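PDB 3RJ2: putative uncharacterized protein from Singapore grouper iridovirus, which binds histone H3, although its precise role in infection is less clear. Local coordinates for residues 60-65 / 94-99; 67-72 / 89-94. One frame throughout, in Å; residues are numbered along the deposited sequence.

Both contacts lie toward the 68-75 edge of the six-stranded mixed sheet, with centres about 6 Å apart. Contact 1 pairs strand 56-62 with strand 94-98; contact 2, nested inside the chain loop that contact 1 closes, sets outermost strand 68-75 against the turn leading into strand 94-98. Two classic beta bulges join them. Ile69 and Thr70 both face Phe61, with Ile69 N 2.9 Å from Phe61 O. Ala93 and Tyr94 both face Phe62, and Ala93 N lies 2.9 Å from Phe62 O in a probable hydrogen bond. Tyr94 is common to both contacts.

Contact 1. Residues 60-65 / 94-99; sequences TFFNAT and YARIHA
With its CG anti to its own carbonyl carbon (chi1 -51°), Phe62 leans toward Arg96, whose side chain starts with CG anti to the backbone N and bends at chi3; Thr60 and Tyr94 share their face of the sheet. Phe62 CE2 meets Arg96 CB at the ring edge, 3.7 Å away, and lies over one face of the guanidinium, while Phe62 CZ is 3.9 Å from Arg96 NH1; the planes are 55° apart. Thr35 OG1 binds Arg96 NE, and the carbonyls of Thr134 and Ala137 take NH1, tying the group to helix 128-136 and the residue that follows it. Underneath runs an antiparallel ladder in the mixed sheet, the strand directions 154° apart: Thr60 with Arg96 and Phe62 with Tyr94 are hydrogen-bonded pairs, with the non-hydrogen-bonded pair Phe61-Ala95 between. On the reverse face Phe61 CE2 touches Ala95 CB at 4.0 Å, and Ala95 packs on Phe11 of the four-stranded sheet. Beyond the ladder, Asn63 O sits in the Tyr94 ring plane, 3.3 Å from CD2, and a water bridges Ala64 O to Tyr94 OH. At the other end Thr60 OG1, hydrogen-bonded to Arg58 NE, lies 2.6 Å from a second water, itself 2.7 Å from His98 ND1.

Contact 2. Residues 67-72 / 89-94; sequences RYITHT and PKDAAY
Ile69 pushes the tip of its side chain into the type I turn formed by Pro89 to Ala92. Its CG1 lies anti to the carbonyl carbon, and a nearly extended chi2 (163°) carries CD1 onward to the turn backbone, 3.4 Å from Asp91 O and 3.6 Å from Ala92 CA. This is the close part of the contact, a methyl against turn backbone, with apolar side-chain contacts beside it: the other branch, Ile69 CG2, rests 4.0 Å from Pro89 CB, and next door Thr70 CG2 meets Pro89 CG at 3.7 Å. The turn keeps its own shape through Ala92 N, which donates to Pro89 O over 3.1 Å. On the solvent side, exposed Asp91 reaches tip to tip toward Ile69 but adds only van der Waals contact, its carboxylate OD1 lying 3.7 Å from Ile69 CD1. On the other face of the strand Tyr68 OH and His71 ND1 share a hydrogen bond of 2.6 Å. Pro89 and Thr70 both touch Phe61 of strand 56-62, Ala92 packs on Phe38, and the turn itself lies in the connection from strand 81-87 of the four-stranded sheet to strand 94-98 of the mixed sheet.

Contact 1. Residues 60-65 / 94-99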
loop_
_atom_site.group_PDB
_atom_site.type_symbol
_atom_site.label_atom_id
_atom_site.label_comp_id
_atom_site.label_asym_id
_atom_site.label_seq_id
_atom_site.Cartn_x
_atom_site.Cartn_y
_atom_site.Cartn_z
ATOM N N THR A 60 0.633 -3.243 4.597
ATOM C CA THR A 60 0.444 -4.569 5.160
ATOM C C THR A 60 1.336 -5.511 4.362
ATOM O O THR A 60 1.535 -5.324 3.142
ATOM C CB THR A 60 -1.046 -5.018 5.063
ATOM O OG1 THR A 60 -1.894 -3.970 5.556
ATOM C CG2 THR A 60 -1.312 -6.279 5.870
ATOM N N PHE A 61 1.909 -6.481 5.069
ATOM C CA PHE A 61 2.646 -7.568 4.450
ATOM C C PHE A 61 1.954 -8.900 4.724
ATOM O O PHE A 61 1.401 -9.124 5.818
ATOM C CB PHE A 61 4.080 -7.616 4.973
ATOM C CG PHE A 61 4.868 -6.373 4.685
ATOM C CD1 PHE A 61 5.092 -5.438 5.681
ATOM C CD2 PHE A 61 5.351 -6.125 3.405
ATOM C CE1 PHE A 61 5.818 -4.271 5.406
ATOM C CE2 PHE A 61 6.061 -4.961 3.117
ATOM C CZ PHE A 61 6.303 -4.037 4.123
ATOM N N PHE A 62 1.999 -9.768 3.718
ATOM C CA PHE A 62 1.422 -11.101 3.773
ATOM C C PHE A 62 2.496 -12.111 3.361
ATOM O O PHE A 62 3.397 -11.782 2.567
ATOM C CB PHE A 62 0.226 -11.216 2.818
ATOM C CG PHE A 62 -0.789 -10.127 2.980
ATOM C CD1 PHE A 62 -1.771 -10.210 3.972
ATOM C CD2 PHE A 62 -0.773 -9.008 2.140
ATOM C CE1 PHE A 62 -2.709 -9.202 4.127
ATOM C CE2 PHE A 62 -1.710 -7.992 2.305
ATOM C CZ PHE A 62 -2.679 -8.096 3.293
ATOM N N ASN A 63 2.405 -13.327 3.897
ATOM C CA ASN A 63 3.352 -14.397 3.540
ATOM C C ASN A 63 3.019 -15.076 2.210
ATOM O O ASN A 63 2.101 -14.647 1.503
ATOM C CB ASN A 63 3.537 -15.395 4.698
ATOM C CG ASN A 63 2.300 -16.249 4.966
ATOM O OD1 ASN A 63 1.440 -16.433 4.106
ATOM N ND2 ASN A 63 2.228 -16.790 6.166
ATOM N N ALA A 64 3.760 -16.129 1.858
ATOM C CA ALA A 64 3.634 -16.757 0.546
ATOM C C ALA A 64 2.293 -17.459 0.345
ATOM O O ALA A 64 1.883 -17.705 -0.792
ATOM C CB ALA A 64 4.797 -17.741 0.309
ATOM N N THR A 65 1.614 -17.782 1.440
ATOM C CA THR A 65 0.265 -18.347 1.359
ATOM C C THR A 65 -0.805 -17.240 1.406
ATOM O O THR A 65 -2.004 -17.519 1.391
ATOM C CB THR A 65 0.019 -19.409 2.453
ATOM O OG1 THR A 65 0.270 -18.843 3.742
ATOM C CG2 THR A 65 0.958 -20.591 2.261
ATOM N N TYR A 94 4.222 -10.477 -0.261
ATOM C CA TYR A 94 3.288 -9.490 -0.827
ATOM C C TYR A 94 3.235 -8.251 0.023
ATOM O O TYR A 94 3.324 -8.331 1.255
ATOM C CB TYR A 94 1.831 -9.999 -0.831
ATOM C CG TYR A 94 1.551 -11.243 -1.611
ATOM C CD1 TYR A 94 1.091 -11.172 -2.918
ATOM C CD2 TYR A 94 1.695 -12.487 -1.021
ATOM C CE1 TYR A 94 0.797 -12.327 -3.633
ATOM C CE2 TYR A 94 1.418 -13.645 -1.719
ATOM C CZ TYR A 94 0.969 -13.563 -3.021
ATOM O OH TYR A 94 0.696 -14.725 -3.706
ATOM N N ALA A 95 3.027 -7.114 -0.633
ATOM C CA ALA A 95 2.751 -5.867 0.056
ATOM C C ALA A 95 1.412 -5.326 -0.432
ATOM O O ALA A 95 1.007 -5.567 -1.562
ATOM C CB ALA A 95 3.870 -4.845 -0.183
ATOM N N ARG A 96 0.724 -4.614 0.440
ATOM C CA ARG A 96 -0.490 -3.923 0.084
ATOM C C ARG A 96 -0.445 -2.554 0.752
ATOM O O ARG A 96 0.045 -2.411 1.885
ATOM C CB ARG A 96 -1.720 -4.738 0.509
ATOM C CG ARG A 96 -3.085 -4.064 0.299
ATOM C CD ARG A 96 -4.222 -5.060 0.403
ATOM N NE ARG A 96 -4.189 -6.027 -0.698
ATOM C CZ ARG A 96 -4.737 -7.241 -0.660
ATOM N NH1 ARG A 96 -5.362 -7.682 0.437
ATOM N NH2 ARG A 96 -4.655 -8.021 -1.725
ATOM N N ILE A 97 -0.909 -1.542 0.029
ATOM C CA ILE A 97 -1.124 -0.230 0.613
ATOM C C ILE A 97 -2.612 0.080 0.526
ATOM O O ILE A 97 -3.205 -0.037 -0.552
ATOM C CB ILE A 97 -0.271 0.857 -0.113
ATOM C CG1 ILE A 97 1.228 0.564 0.077
ATOM C CG2 ILE A 97 -0.641 2.245 0.359
ATOM C CD1 ILE A 97 2.194 1.484 -0.677
ATOM N N HIS A 98 -3.229 0.414 1.660
ATOM C CA HIS A 98 -4.548 1.040 1.653
ATOM C C HIS A 98 -4.279 2.529 1.807
ATOM O O HIS A 98 -3.881 2.971 2.892
ATOM C CB HIS A 98 -5.433 0.560 2.820
ATOM C CG HIS A 98 -5.897 -0.865 2.705
ATOM N ND1 HIS A 98 -5.056 -1.943 2.898
ATOM C CD2 HIS A 98 -7.116 -1.387 2.435
ATOM C CE1 HIS A 98 -5.734 -3.065 2.733
ATOM N NE2 HIS A 98 -6.990 -2.755 2.462
ATOM N N ALA A 99 -4.483 3.291 0.732
ATOM C CA ALA A 99 -4.302 4.742 0.733
ATOM C C ALA A 99 -5.499 5.500 1.312
ATOM O O ALA A 99 -6.646 5.207 0.988
ATOM C CB ALA A 99 -4.022 5.221 -0.677
HETATM O O HOH W 1 -2.480 -2.383 3.573
HETATM O O HOH W 2 2.753 -16.755 -3.233
#

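Contact 2. Residues 67-72 / 89-94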
loop_
_atom_site.group_PDB
_atom_site.type_symbol
_atom_site.label_atom_id
_atom_site.label_comp_id
_atom_site.label_asym_id
_atom_site.label_seq_id
_atom_site.Cartn_x
_atom_site.Cartn_y
_atom_site.Cartn_z
ATOM N N ARG A 67 -1.226 -14.968 3.795
ATOM C CA ARG A 67 -1.686 -14.690 5.150
ATOM C C ARG A 67 -1.008 -13.454 5.772
ATOM O O ARG A 67 0.177 -13.204 5.566
ATOM C CB ARG A 67 -1.482 -15.915 6.060
ATOM C CG ARG A 67 -2.376 -17.135 5.752
ATOM C CD ARG A 67 -2.367 -18.155 6.924
ATOM N NE ARG A 67 -2.410 -19.550 6.462
ATOM C CZ ARG A 67 -2.406 -20.621 7.263
ATOM N NH1 ARG A 67 -2.364 -20.480 8.587
ATOM N NH2 ARG A 67 -2.445 -21.845 6.739
ATOM N N TYR A 68 -1.782 -12.712 6.552
ATOM C CA TYR A 68 -1.305 -11.538 7.272
ATOM C C TYR A 68 -0.062 -11.809 8.129
ATOM O O TYR A 68 -0.032 -12.769 8.913
ATOM C CB TYR A 68 -2.429 -11.012 8.164
ATOM C CG TYR A 68 -2.039 -9.867 9.064
ATOM C CD1 TYR A 68 -1.651 -10.089 10.386
ATOM C CD2 TYR A 68 -2.079 -8.559 8.595
ATOM C CE1 TYR A 68 -1.287 -9.025 11.217
ATOM C CE2 TYR A 68 -1.743 -7.504 9.399
ATOM C CZ TYR A 68 -1.346 -7.731 10.707
ATOM O OH TYR A 68 -1.017 -6.646 11.486
ATOM N N ILE A 69 0.954 -10.955 7.987
ATOM C CA ILE A 69 2.123 -10.996 8.879
ATOM C C ILE A 69 2.076 -9.814 9.827
ATOM O O ILE A 69 2.204 -9.967 11.047
ATOM C CB ILE A 69 3.471 -10.893 8.124
ATOM C CG1 ILE A 69 3.618 -12.011 7.093
ATOM C CG2 ILE A 69 4.630 -10.909 9.130
ATOM C CD1 ILE A 69 4.696 -11.742 6.059
ATOM N N THR A 70 1.932 -8.625 9.254
ATOM C CA THR A 70 2.011 -7.393 10.024
ATOM C C THR A 70 1.613 -6.189 9.162
ATOM O O THR A 70 1.597 -6.279 7.933
ATOM C CB THR A 70 3.432 -7.192 10.600
ATOM O OG1 THR A 70 3.394 -6.244 11.667
ATOM C CG2 THR A 70 4.419 -6.733 9.526
ATOM N N HIS A 71 1.286 -5.081 9.821
ATOM C CA HIS A 71 1.003 -3.820 9.140
ATOM C C HIS A 71 1.605 -2.645 9.900
ATOM O O HIS A 71 1.947 -2.766 11.089
ATOM C CB HIS A 71 -0.508 -3.617 8.954
ATOM C CG HIS A 71 -1.237 -3.251 10.211
ATOM N ND1 HIS A 71 -1.591 -4.182 11.162
ATOM C CD2 HIS A 71 -1.682 -2.055 10.668
ATOM C CE1 HIS A 71 -2.214 -3.571 12.159
ATOM N NE2 HIS A 71 -2.281 -2.280 11.883
ATOM N N THR A 72 1.756 -1.528 9.192
ATOM C CA THR A 72 2.142 -0.255 9.784
ATOM C C THR A 72 1.165 0.788 9.231
ATOM O O THR A 72 0.684 0.653 8.105
ATOM C CB THR A 72 3.616 0.144 9.416
ATOM O OG1 THR A 72 4.518 -0.918 9.751
ATOM C CG2 THR A 72 4.061 1.385 10.169
ATOM N N PRO A 89 9.269 -7.727 6.494
ATOM C CA PRO A 89 9.426 -8.990 7.225
ATOM C C PRO A 89 10.132 -10.070 6.392
ATOM O O PRO A 89 9.957 -10.115 5.170
ATOM C CB PRO A 89 7.977 -9.422 7.501
ATOM C CG PRO A 89 7.171 -8.178 7.441
ATOM C CD PRO A 89 7.865 -7.265 6.472
ATOM N N LYS A 90 10.916 -10.920 7.059
ATOM C CA LYS A 90 11.571 -12.089 6.455
ATOM C C LYS A 90 10.663 -12.915 5.536
ATOM O O LYS A 90 11.069 -13.325 4.438
ATOM C CB LYS A 90 12.132 -13.011 7.573
ATOM C CG LYS A 90 13.656 -12.950 7.749
ATOM C CD LYS A 90 14.185 -13.851 8.909
ATOM C CE LYS A 90 15.718 -13.710 9.039
ATOM N NZ LYS A 90 16.297 -14.028 10.406
ATOM N N ASP A 91 9.445 -13.172 6.003
ATOM C CA ASP A 91 8.469 -14.030 5.300
ATOM C C ASP A 91 7.464 -13.275 4.423
ATOM O O ASP A 91 6.445 -13.843 4.005
ATOM C CB ASP A 91 7.706 -14.909 6.302
ATOM C CG ASP A 91 7.230 -14.137 7.510
ATOM O OD1 ASP A 91 7.747 -13.030 7.770
ATOM O OD2 ASP A 91 6.344 -14.645 8.226
ATOM N N ALA A 92 7.738 -12.005 4.148
ATOM C CA ALA A 92 6.870 -11.223 3.287
ATOM C C ALA A 92 7.034 -11.663 1.840
ATOM O O ALA A 92 8.149 -11.725 1.327
ATOM C CB ALA A 92 7.141 -9.735 3.439
ATOM N N ALA A 93 5.903 -11.984 1.208
ATOM C CA ALA A 93 5.842 -12.308 -0.217
ATOM C C ALA A 93 4.961 -11.315 -0.995
ATOM O O ALA A 93 4.962 -11.316 -2.234
ATOM C CB ALA A 93 5.334 -13.727 -0.409
ATOM N N TYR A 94 4.222 -10.477 -0.261
ATOM C CA TYR A 94 3.288 -9.490 -0.827
ATOM C C TYR A 94 3.235 -8.251 0.023
ATOM O O TYR A 94 3.324 -8.331 1.255
ATOM C CB TYR A 94 1.831 -9.999 -0.831
ATOM C CG TYR A 94 1.551 -11.243 -1.611
ATOM C CD1 TYR A 94 1.091 -11.172 -2.918
ATOM C CD2 TYR A 94 1.695 -12.487 -1.021
ATOM C CE1 TYR A 94 0.797 -12.327 -3.633
ATOM C CE2 TYR A 94 1.418 -13.645 -1.719
ATOM C CZ TYR A 94 0.969 -13.563 -3.021
ATOM O OH TYR A 94 0.696 -14.725 -3.706
#